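Local coordinates for peroxisomal fatty acid beta-oxidation multifunctional protein MFP2 (PDB 2WTB) that carries out the hydration and dehydrogenation steps of peroxisomal fatty acid beta-oxidation, acting as enoyl-CoA hydratase on long-chain substrates and as 3-hydroxyacyl-CoA dehydrogenase, at residues G262-A265 with G266-E270; I89-I93 with I94-L98; I255-G258 with I259-P263; P222-G225 with E226-I230. All coordinates share one frame; numbering follows the deposited sequence.

Contact 1 of 4, residues G262-A265 with G266-E270; sequences GPRA and GLEKE
Pro263 O accepts the shortest sound bond here, from Leu267 N at 2.9 Å, with an N-H...O angle of 151° and the donor nearly in line with the carbonyl. One residue earlier, Gly266 N gives its hydrogen to Gly262 O at 3.1 Å, and further on Lys269 N reaches Ala265 O at 3.1 Å. These four-residue spacings place the first helical turn directly after Gly262, which sits at the N-cap, with Pro263 in the first turn, where its missing N-H costs no helix bond. At Gly262, phi of 96° would press a side chain against the preceding carbonyl oxygen. Gly266 is buried, and a side chain there would begin tight against Pro263 O.

Leu267 and Glu268 lie over carbonyl oxygens of the preceding turn. Leu267 keeps CG beside its own backbone N (chi1 -69°), which puts CG 3.7 Å from Pro263 O and turns the branch toward Thr95 and Ile91 of helix 88-99. Glu268 runs out extended, its CG 3.7 Å from Arg264 O. Its carboxylate stays near the guanidinium without touching it, Arg264 NE to Glu268 OE2 being 4.6 Å, so any attraction is probably modest. Arg264 instead makes a salt bridge with Asp96. Lys269 starts with CB 3.5 Å from Ala265 O, and its chain then packs on Val257 of the preceding helix.

Taken together, this is the glycine-proline start of helix 263-277, the second arm of an alpha-alpha hairpin whose first arm is helix 247-260.

Contact 2 of 4, residues I89-I93 with I94-L98; sequences ISIDI and ITDLL
Ile89 O receives Ile94 N at 2.8 Å, five residues on and almost straight (176°). Asp96, Leu97 and Leu98 repeat that spacing with Ile91, Asp92 and Ile93, so this part of helix 88-99, in the enoyl-CoA hydratase/isomerase region, is wound as a pi-helix.

The buried side is close-set. Ile94 places CB 3.5 Å from Ser90 O and spreads CG1 back toward Ile89 CG2, while Phe148 and Ala123 cover it from outside the helix. Ile93 CD1 meets Leu97 CD2 at 4.3 Å. On the flank, Thr95 holds OG1 beside its own backbone N (chi1 -62°), from where the hydroxyl donates to Ser90 O at 2.8 Å; the backbone bond from Thr95 N to the same oxygen is weak. OG1 is also hydrogen-bonded to Arg153 NH2. A valine in place of Thr95 would probably leave that arginine nitrogen without its mate and Ser90 O with little more than the weak amide bond.

Helix 263-277 covers Ile91, which runs alongside Asp96. The looser side is that of partly exposed Asp92. Arg264 pairs with Asp96, which probably eases the closeness of the two aspartates: their carboxylate planes are 27° apart, and Asp92 OD2 lies 3.9 Å from Asp96 OD2.

Contact 3 of 4, residues I255-G258 with I259-P263; sequences IEVG and IVSGP
Ile255 and Ile259 stand one turn apart on the last turns of helix 247-260, a helix ended by a glycine of positive phi, Gly262. Ile259 bends back over the turn below it: with CG1 beside its own backbone N (chi1 -66°), CG1 comes 3.3 Å from Ile255 O and CD1 reaches Ile255 CG2 at 4.2 Å. Both isoleucines also rest on Leu160 of helix 160-169, so this side of the helix lies against helix 160-169.

The neighbouring ridge is turned to helix 224-241. There Glu256 and Val260 follow each other, Val260 CG2 lying 3.5 Å from Glu256 O. Val260 takes the orientation that sets CG1 anti to N (chi1 170°), which leaves CG2 on the side of the preceding turn; Arg228 packs against the same valine. A third pair, Val257 CG1 and Ser261 CB, touches at 4.2 Å.

Backbone bonds fix these spacings. Val260 N donates to Glu256 O at 2.8 Å with an angle of 164°, and Ser261 N to Val257 O at the same length but more bent. Ser261 is already outside the helix.

The next turn cannot close as a Schellman motif. Its 6→1 hydrogen bond, from the residue after the glycine back to Gly258 O, would need an N-H from Pro263, and Pro263 N, which carries none, merely lies 3.4 Å from Gly258 O.

Contact 4 of 4, residues P222-G225 with E226-I230; sequences PPLG and EAREI
Pro222 packs against Ala227 and Ile230 at the N-terminal start of helix 224-241. Pro223 takes the N-cap position, its ring beside the Glu226 carboxylate, so both proline rings meet side chains of the first turns.

Backbone hydrogen bonds set the frame. Ala227 N donates to Pro223 O at 2.9 Å, nearly straight at 168°, and Glu229 N to Gly225 O at 3.3 Å. The bond from Arg228 N to Leu224 O is weak. Each spans four residues, as in an ordinary alpha-helix.

Apolar contacts join the incoming loop to the inward face. Pro222 CB lies 4.3 Å from Ala227 CB, and Pro222 CG meets Ile230 CD1 at 4.0 Å, the two side chains crossing at about a right angle. Ile230 sends CG1 back along the helix, beside its own backbone N (chi1 -70°), which is what carries CD1 as far as the proline. Leu160 of helix 160-169 covers this patch, touching Pro222, Ala227 and Ile230.

Polar side chains occupy the outer face, where most residues are exposed. Glu226 extends alongside Pro223, its OE1 3.4 Å from Pro223 CD; a carboxylate in the first turn would probably be favoured by the partial positive charge of the helix start. Arg228 is extended as far as NE and aims toward Glu256, with which it makes a long, weak ion pair.

The same arginine runs beside Leu224, both side chains pointing the same way. Its guanidinium is met obliquely by the leucine tip, Leu224 CD2 lying a close 3.1 Å from Arg228 NH1.

In the fold
Contacts 4, 3 and 1 follow one another along three consecutive helices, and contact 2 adds a fourth from the hydratase region. Contacts 1 and 3 share Gly262 and Pro263, their centres 6 Å apart, and Lys269 CG meets Val257 CG2 at 3.6 Å. Contact 3 touches contact 4 through Val260 CG1 and Arg228 NH2 at 3.4 Å. Contact 1 is tied to contact 2 by the salt bridge from Arg264 NH2 to Asp96 OD2, 3.2 Å. Contact 2 comes closest to the predicted active site: the Ile94 side chain is about 5 Å from that of Glu119, Leu267 about 8 Å, whereas contact 4 lies away from it.

Contact 1 of 4, residues G262-A265 with G266-E270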
loop_
_atom_site.group_PDB
_atom_site.type_symbol
_atom_site.label_atom_id
_atom_site.label_comp_id
_atom_site.label_asym_id
_atom_site.label_seq_id
_atom_site.Cartn_x
_atom_site.Cartn_y
_atom_site.Cartn_z
ATOM N N GLY A 262 -3.032 35.358 7.695
ATOM C CA GLY A 262 -2.247 35.216 8.905
ATOM C C GLY A 262 -2.368 33.838 9.523
ATOM O O GLY A 262 -3.193 33.029 9.092
ATOM N N PRO A 263 -1.543 33.565 10.545
ATOM C CA PRO A 263 -1.444 32.263 11.218
ATOM C C PRO A 263 -2.724 31.852 11.936
ATOM O O PRO A 263 -3.234 30.760 11.692
ATOM C CB PRO A 263 -0.326 32.482 12.244
ATOM C CG PRO A 263 0.430 33.668 11.752
ATOM C CD PRO A 263 -0.586 34.540 11.094
ATOM N N ARG A 264 -3.232 32.712 12.814
ATOM C CA ARG A 264 -4.394 32.361 13.625
ATOM C C ARG A 264 -5.624 32.046 12.779
ATOM O O ARG A 264 -6.433 31.192 13.143
ATOM C CB ARG A 264 -4.710 33.457 14.642
ATOM C CG ARG A 264 -5.758 33.041 15.655
ATOM C CD ARG A 264 -5.619 33.807 16.956
ATOM N NE ARG A 264 -6.308 33.124 18.046
ATOM C CZ ARG A 264 -5.760 32.170 18.790
ATOM N NH1 ARG A 264 -4.510 31.790 18.564
ATOM N NH2 ARG A 264 -6.460 31.599 19.761
ATOM N N ALA A 265 -5.763 32.738 11.653
ATOM C CA ALA A 265 -6.830 32.434 10.710
ATOM C C ALA A 265 -6.572 31.070 10.083
ATOM O O ALA A 265 -7.489 30.269 9.907
ATOM C CB ALA A 265 -6.917 33.508 9.632
ATOM N N GLY A 266 -5.309 30.812 9.757
ATOM C CA GLY A 266 -4.920 29.550 9.159
ATOM C C GLY A 266 -5.279 28.360 10.025
ATOM O O GLY A 266 -5.761 27.345 9.527
ATOM N N LEU A 267 -5.044 28.485 11.328
ATOM C CA LEU A 267 -5.338 27.404 12.261
ATOM C C LEU A 267 -6.812 27.019 12.215
ATOM O O LEU A 267 -7.155 25.873 11.929
ATOM C CB LEU A 267 -4.934 27.789 13.687
ATOM C CG LEU A 267 -3.431 27.896 13.954
ATOM C CD1 LEU A 267 -3.160 28.274 15.401
ATOM C CD2 LEU A 267 -2.735 26.593 13.605
ATOM N N GLU A 268 -7.679 27.985 12.491
ATOM C CA GLU A 268 -9.116 27.742 12.492
ATOM C C GLU A 268 -9.596 27.181 11.153
ATOM O O GLU A 268 -10.554 26.408 11.104
ATOM C CB GLU A 268 -9.868 29.023 12.855
ATOM C CG GLU A 268 -9.575 29.503 14.268
ATOM C CD GLU A 268 -10.080 30.907 14.535
ATOM O OE1 GLU A 268 -10.648 31.527 13.610
ATOM O OE2 GLU A 268 -9.902 31.390 15.673
ATOM N N LYS A 269 -8.917 27.562 10.075
ATOM C CA LYS A 269 -9.244 27.054 8.747
ATOM C C LYS A 269 -8.903 25.573 8.644
ATOM O O LYS A 269 -9.648 24.796 8.047
ATOM C CB LYS A 269 -8.496 27.838 7.670
ATOM C CG LYS A 269 -9.205 27.876 6.323
ATOM C CD LYS A 269 -9.110 26.552 5.589
ATOM C CE LYS A 269 -9.923 26.572 4.300
ATOM N NZ LYS A 269 -11.391 26.619 4.549
ATOM N N GLU A 270 -7.766 25.196 9.223
ATOM C CA GLU A 270 -7.334 23.803 9.251
ATOM C C GLU A 270 -8.255 22.979 10.144
ATOM O O GLU A 270 -8.644 21.866 9.792
#

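Contact 2 of 4, residues I89-I93 with I94-L98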
loop_
_atom_site.group_PDB
_atom_site.type_symbol
_atom_site.label_atom_id
_atom_site.label_comp_id
_atom_site.label_asym_id
_atom_site.label_seq_id
_atom_site.Cartn_x
_atom_site.Cartn_y
_atom_site.Cartn_z
ATOM N N ILE A 89 -7.399 21.354 20.606
ATOM C CA ILE A 89 -6.024 20.917 20.804
ATOM C C ILE A 89 -5.058 21.785 20.010
ATOM O O ILE A 89 -4.161 22.413 20.573
ATOM C CB ILE A 89 -5.835 19.451 20.391
ATOM C CG1 ILE A 89 -6.749 18.547 21.216
ATOM C CG2 ILE A 89 -4.383 19.036 20.560
ATOM C CD1 ILE A 89 -6.791 17.118 20.731
ATOM N N SER A 90 -5.252 21.814 18.697
ATOM C CA SER A 90 -4.396 22.584 17.804
ATOM C C SER A 90 -4.152 23.994 18.328
ATOM O O SER A 90 -3.014 24.466 18.375
ATOM C CB SER A 90 -5.021 22.651 16.409
ATOM O OG SER A 90 -4.237 23.446 15.538
ATOM N N ILE A 91 -5.228 24.655 18.737
ATOM C CA ILE A 91 -5.168 26.065 19.097
ATOM C C ILE A 91 -5.002 26.307 20.597
ATOM O O ILE A 91 -4.032 26.930 21.025
ATOM C CB ILE A 91 -6.416 26.807 18.592
ATOM C CG1 ILE A 91 -6.555 26.623 17.079
ATOM C CG2 ILE A 91 -6.347 28.281 18.952
ATOM C CD1 ILE A 91 -7.842 27.171 16.518
ATOM N N ASP A 92 -5.946 25.814 21.391
ATOM C CA ASP A 92 -5.939 26.077 22.829
ATOM C C ASP A 92 -4.781 25.408 23.562
ATOM O O ASP A 92 -4.161 26.015 24.434
ATOM C CB ASP A 92 -7.267 25.664 23.465
ATOM C CG ASP A 92 -8.372 26.669 23.212
ATOM O OD1 ASP A 92 -9.425 26.574 23.878
ATOM O OD2 ASP A 92 -8.187 27.556 22.354
ATOM N N ILE A 93 -4.493 24.158 23.212
ATOM C CA ILE A 93 -3.460 23.395 23.907
ATOM C C ILE A 93 -2.073 23.613 23.316
ATOM O O ILE A 93 -1.153 24.045 24.009
ATOM C CB ILE A 93 -3.769 21.885 23.907
ATOM C CG1 ILE A 93 -5.134 21.623 24.545
ATOM C CG2 ILE A 93 -2.680 21.119 24.644
ATOM C CD1 ILE A 93 -5.304 22.275 25.896
ATOM N N ILE A 94 -1.926 23.308 22.034
ATOM C CA ILE A 94 -0.624 23.370 21.382
ATOM C C ILE A 94 -0.135 24.799 21.144
ATOM O O ILE A 94 1.014 25.128 21.443
ATOM C CB ILE A 94 -0.634 22.597 20.049
ATOM C CG1 ILE A 94 -0.659 21.091 20.311
ATOM C CG2 ILE A 94 0.573 22.962 19.212
ATOM C CD1 ILE A 94 -0.534 20.255 19.058
ATOM N N THR A 95 -1.011 25.647 20.614
ATOM C CA THR A 95 -0.621 26.999 20.215
ATOM C C THR A 95 -0.591 27.991 21.374
ATOM O O THR A 95 0.392 28.707 21.563
ATOM C CB THR A 95 -1.546 27.537 19.111
ATOM O OG1 THR A 95 -1.429 26.708 17.949
ATOM C CG2 THR A 95 -1.173 28.966 18.748
ATOM N N ASP A 96 -1.670 28.031 22.145
ATOM C CA ASP A 96 -1.797 29.000 23.227
ATOM C C ASP A 96 -1.099 28.547 24.505
ATOM O O ASP A 96 -0.229 29.245 25.024
ATOM C CB ASP A 96 -3.272 29.298 23.503
ATOM C CG ASP A 96 -3.931 30.067 22.373
ATOM O OD1 ASP A 96 -3.196 30.638 21.537
ATOM O OD2 ASP A 96 -5.179 30.104 22.322
ATOM N N LEU A 97 -1.483 27.379 25.007
ATOM C CA LEU A 97 -0.935 26.871 26.259
ATOM C C LEU A 97 0.562 26.607 26.155
ATOM O O LEU A 97 1.344 27.073 26.985
ATOM C CB LEU A 97 -1.662 25.593 26.682
ATOM C CG LEU A 97 -1.165 24.908 27.958
ATOM C CD1 LEU A 97 -1.265 25.848 29.150
ATOM C CD2 LEU A 97 -1.946 23.631 28.220
ATOM N N LEU A 98 0.957 25.865 25.127
ATOM C CA LEU A 98 2.335 25.406 24.998
ATOM C C LEU A 98 3.248 26.432 24.329
ATOM O O LEU A 98 4.179 26.943 24.950
ATOM C CB LEU A 98 2.380 24.070 24.245
ATOM C CG LEU A 98 3.711 23.309 24.210
ATOM C CD1 LEU A 98 3.479 21.821 23.972
ATOM C CD2 LEU A 98 4.655 23.880 23.162
#

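Contact 3 of 4, residues I255-G258 with I259-P263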
loop_
_atom_site.group_PDB
_atom_site.type_symbol
_atom_site.label_atom_id
_atom_site.label_comp_id
_atom_site.label_asym_id
_atom_site.label_seq_id
_atom_site.Cartn_x
_atom_site.Cartn_y
_atom_site.Cartn_z
ATOM N N ILE A 255 -3.493 26.022 3.967
ATOM C CA ILE A 255 -2.139 26.552 3.854
ATOM C C ILE A 255 -2.162 27.993 3.354
ATOM O O ILE A 255 -1.494 28.865 3.913
ATOM C CB ILE A 255 -1.257 25.682 2.928
ATOM C CG1 ILE A 255 -1.161 24.253 3.471
ATOM C CG2 ILE A 255 0.131 26.283 2.789
ATOM C CD1 ILE A 255 -0.210 23.360 2.698
ATOM N N GLU A 256 -2.945 28.239 2.308
ATOM C CA GLU A 256 -3.054 29.570 1.723
ATOM C C GLU A 256 -3.633 30.579 2.712
ATOM O O GLU A 256 -3.104 31.680 2.867
ATOM C CB GLU A 256 -3.906 29.530 0.453
ATOM C CG GLU A 256 -4.034 30.872 -0.249
ATOM C CD GLU A 256 -4.629 30.746 -1.635
ATOM O OE1 GLU A 256 -4.655 31.758 -2.368
ATOM O OE2 GLU A 256 -5.068 29.632 -1.992
ATOM N N VAL A 257 -4.717 30.197 3.378
ATOM C CA VAL A 257 -5.354 31.061 4.364
ATOM C C VAL A 257 -4.366 31.504 5.438
ATOM O O VAL A 257 -4.315 32.680 5.801
ATOM C CB VAL A 257 -6.555 30.367 5.031
ATOM C CG1 VAL A 257 -7.126 31.237 6.141
ATOM C CG2 VAL A 257 -7.618 30.048 3.995
ATOM N N GLY A 258 -3.581 30.558 5.942
ATOM C CA GLY A 258 -2.598 30.855 6.965
ATOM C C GLY A 258 -1.548 31.843 6.495
ATOM O O GLY A 258 -1.062 32.666 7.270
ATOM N N ILE A 259 -1.192 31.757 5.219
ATOM C CA ILE A 259 -0.199 32.657 4.648
ATOM C C ILE A 259 -0.782 34.050 4.421
ATOM O O ILE A 259 -0.162 35.057 4.762
ATOM C CB ILE A 259 0.349 32.111 3.319
ATOM C CG1 ILE A 259 1.142 30.829 3.566
ATOM C CG2 ILE A 259 1.215 33.151 2.631
ATOM C CD1 ILE A 259 1.651 30.175 2.303
ATOM N N VAL A 260 -1.981 34.097 3.852
ATOM C CA VAL A 260 -2.617 35.356 3.488
ATOM C C VAL A 260 -3.271 36.057 4.676
ATOM O O VAL A 260 -2.902 37.179 5.022
ATOM C CB VAL A 260 -3.670 35.143 2.385
ATOM C CG1 VAL A 260 -4.487 36.403 2.186
ATOM C CG2 VAL A 260 -2.996 34.725 1.088
ATOM N N SER A 261 -4.241 35.394 5.296
ATOM C CA SER A 261 -4.988 35.991 6.398
ATOM C C SER A 261 -4.250 35.884 7.729
ATOM O O SER A 261 -4.776 36.270 8.773
ATOM C CB SER A 261 -6.371 35.350 6.513
ATOM O OG SER A 261 -7.058 35.391 5.274
ATOM N N GLY A 262 -3.032 35.358 7.695
ATOM C CA GLY A 262 -2.247 35.216 8.905
ATOM C C GLY A 262 -2.368 33.838 9.523
ATOM O O GLY A 262 -3.193 33.029 9.092
ATOM N N PRO A 263 -1.543 33.565 10.545
ATOM C CA PRO A 263 -1.444 32.263 11.218
ATOM C C PRO A 263 -2.724 31.852 11.936
ATOM O O PRO A 263 -3.234 30.760 11.692
ATOM C CB PRO A 263 -0.326 32.482 12.244
ATOM C CG PRO A 263 0.430 33.668 11.752
ATOM C CD PRO A 263 -0.586 34.540 11.094
#

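Contact 4 of 4, residues P222-G225 with E226-I230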
loop_
_atom_site.group_PDB
_atom_site.type_symbol
_atom_site.label_atom_id
_atom_site.label_comp_id
_atom_site.label_asym_id
_atom_site.label_seq_id
_atom_site.Cartn_x
_atom_site.Cartn_y
_atom_site.Cartn_z
ATOM N N PRO A 222 7.694 32.905 1.090
ATOM C CA PRO A 222 7.858 33.746 -0.097
ATOM C C PRO A 222 6.977 34.989 0.002
ATOM O O PRO A 222 6.074 35.030 0.841
ATOM C CB PRO A 222 7.362 32.847 -1.239
ATOM C CG PRO A 222 7.284 31.468 -0.668
ATOM C CD PRO A 222 6.987 31.652 0.780
ATOM N N PRO A 223 7.239 35.999 -0.842
ATOM C CA PRO A 223 6.384 37.190 -0.878
ATOM C C PRO A 223 4.934 36.806 -1.154
ATOM O O PRO A 223 4.684 35.863 -1.904
ATOM C CB PRO A 223 6.956 37.993 -2.049
ATOM C CG PRO A 223 8.382 37.560 -2.139
ATOM C CD PRO A 223 8.381 36.105 -1.768
ATOM N N LEU A 224 4.001 37.533 -0.549
ATOM C CA LEU A 224 2.576 37.228 -0.657
ATOM C C LEU A 224 2.165 36.822 -2.072
ATOM O O LEU A 224 1.461 35.829 -2.258
ATOM C CB LEU A 224 1.743 38.423 -0.180
ATOM C CG LEU A 224 0.241 38.228 0.047
ATOM C CD1 LEU A 224 -0.318 39.343 0.922
ATOM C CD2 LEU A 224 -0.517 38.147 -1.270
ATOM N N GLY A 225 2.607 37.591 -3.061
ATOM C CA GLY A 225 2.236 37.353 -4.445
ATOM C C GLY A 225 2.759 36.046 -5.012
ATOM O O GLY A 225 2.028 35.316 -5.682
ATOM N N GLU A 226 4.028 35.753 -4.747
ATOM C CA GLU A 226 4.659 34.542 -5.261
ATOM C C GLU A 226 4.136 33.290 -4.562
ATOM O O GLU A 226 4.023 32.230 -5.177
ATOM C CB GLU A 226 6.177 34.624 -5.112
ATOM C CG GLU A 226 6.907 33.385 -5.594
ATOM C CD GLU A 226 8.399 33.463 -5.357
ATOM O OE1 GLU A 226 8.848 34.421 -4.692
ATOM O OE2 GLU A 226 9.124 32.564 -5.833
ATOM N N ALA A 227 3.828 33.415 -3.276
ATOM C CA ALA A 227 3.260 32.303 -2.528
ATOM C C ALA A 227 1.961 31.855 -3.185
ATOM O O ALA A 227 1.679 30.660 -3.269
ATOM C CB ALA A 227 3.020 32.696 -1.081
ATOM N N ARG A 228 1.175 32.821 -3.656
ATOM C CA ARG A 228 -0.066 32.515 -4.361
ATOM C C ARG A 228 0.213 31.805 -5.680
ATOM O O ARG A 228 -0.563 30.955 -6.114
ATOM C CB ARG A 228 -0.883 33.784 -4.612
ATOM C CG ARG A 228 -1.709 34.238 -3.422
ATOM C CD ARG A 228 -2.882 35.092 -3.870
ATOM N NE ARG A 228 -3.829 35.341 -2.788
ATOM C CZ ARG A 228 -3.991 36.517 -2.192
ATOM N NH1 ARG A 228 -3.272 37.562 -2.578
ATOM N NH2 ARG A 228 -4.877 36.651 -1.215
ATOM N N GLU A 229 1.325 32.163 -6.312
ATOM C CA GLU A 229 1.738 31.532 -7.557
ATOM C C GLU A 229 2.113 30.073 -7.311
ATOM O O GLU A 229 1.798 29.191 -8.111
ATOM C CB GLU A 229 2.923 32.289 -8.159
ATOM C CG GLU A 229 3.236 31.926 -9.600
ATOM C CD GLU A 229 4.301 32.822 -10.202
ATOM O OE1 GLU A 229 4.948 33.570 -9.439
ATOM O OE2 GLU A 229 4.489 32.780 -11.436
ATOM N N ILE A 230 2.782 29.829 -6.189
ATOM C CA ILE A 230 3.198 28.486 -5.812
ATOM C C ILE A 230 2.000 27.639 -5.394
ATOM O O ILE A 230 1.908 26.461 -5.741
ATOM C CB ILE A 230 4.229 28.528 -4.667
ATOM C CG1 ILE A 230 5.557 29.090 -5.175
ATOM C CG2 ILE A 230 4.434 27.147 -4.083
ATOM C CD1 ILE A 230 6.527 29.448 -4.079
#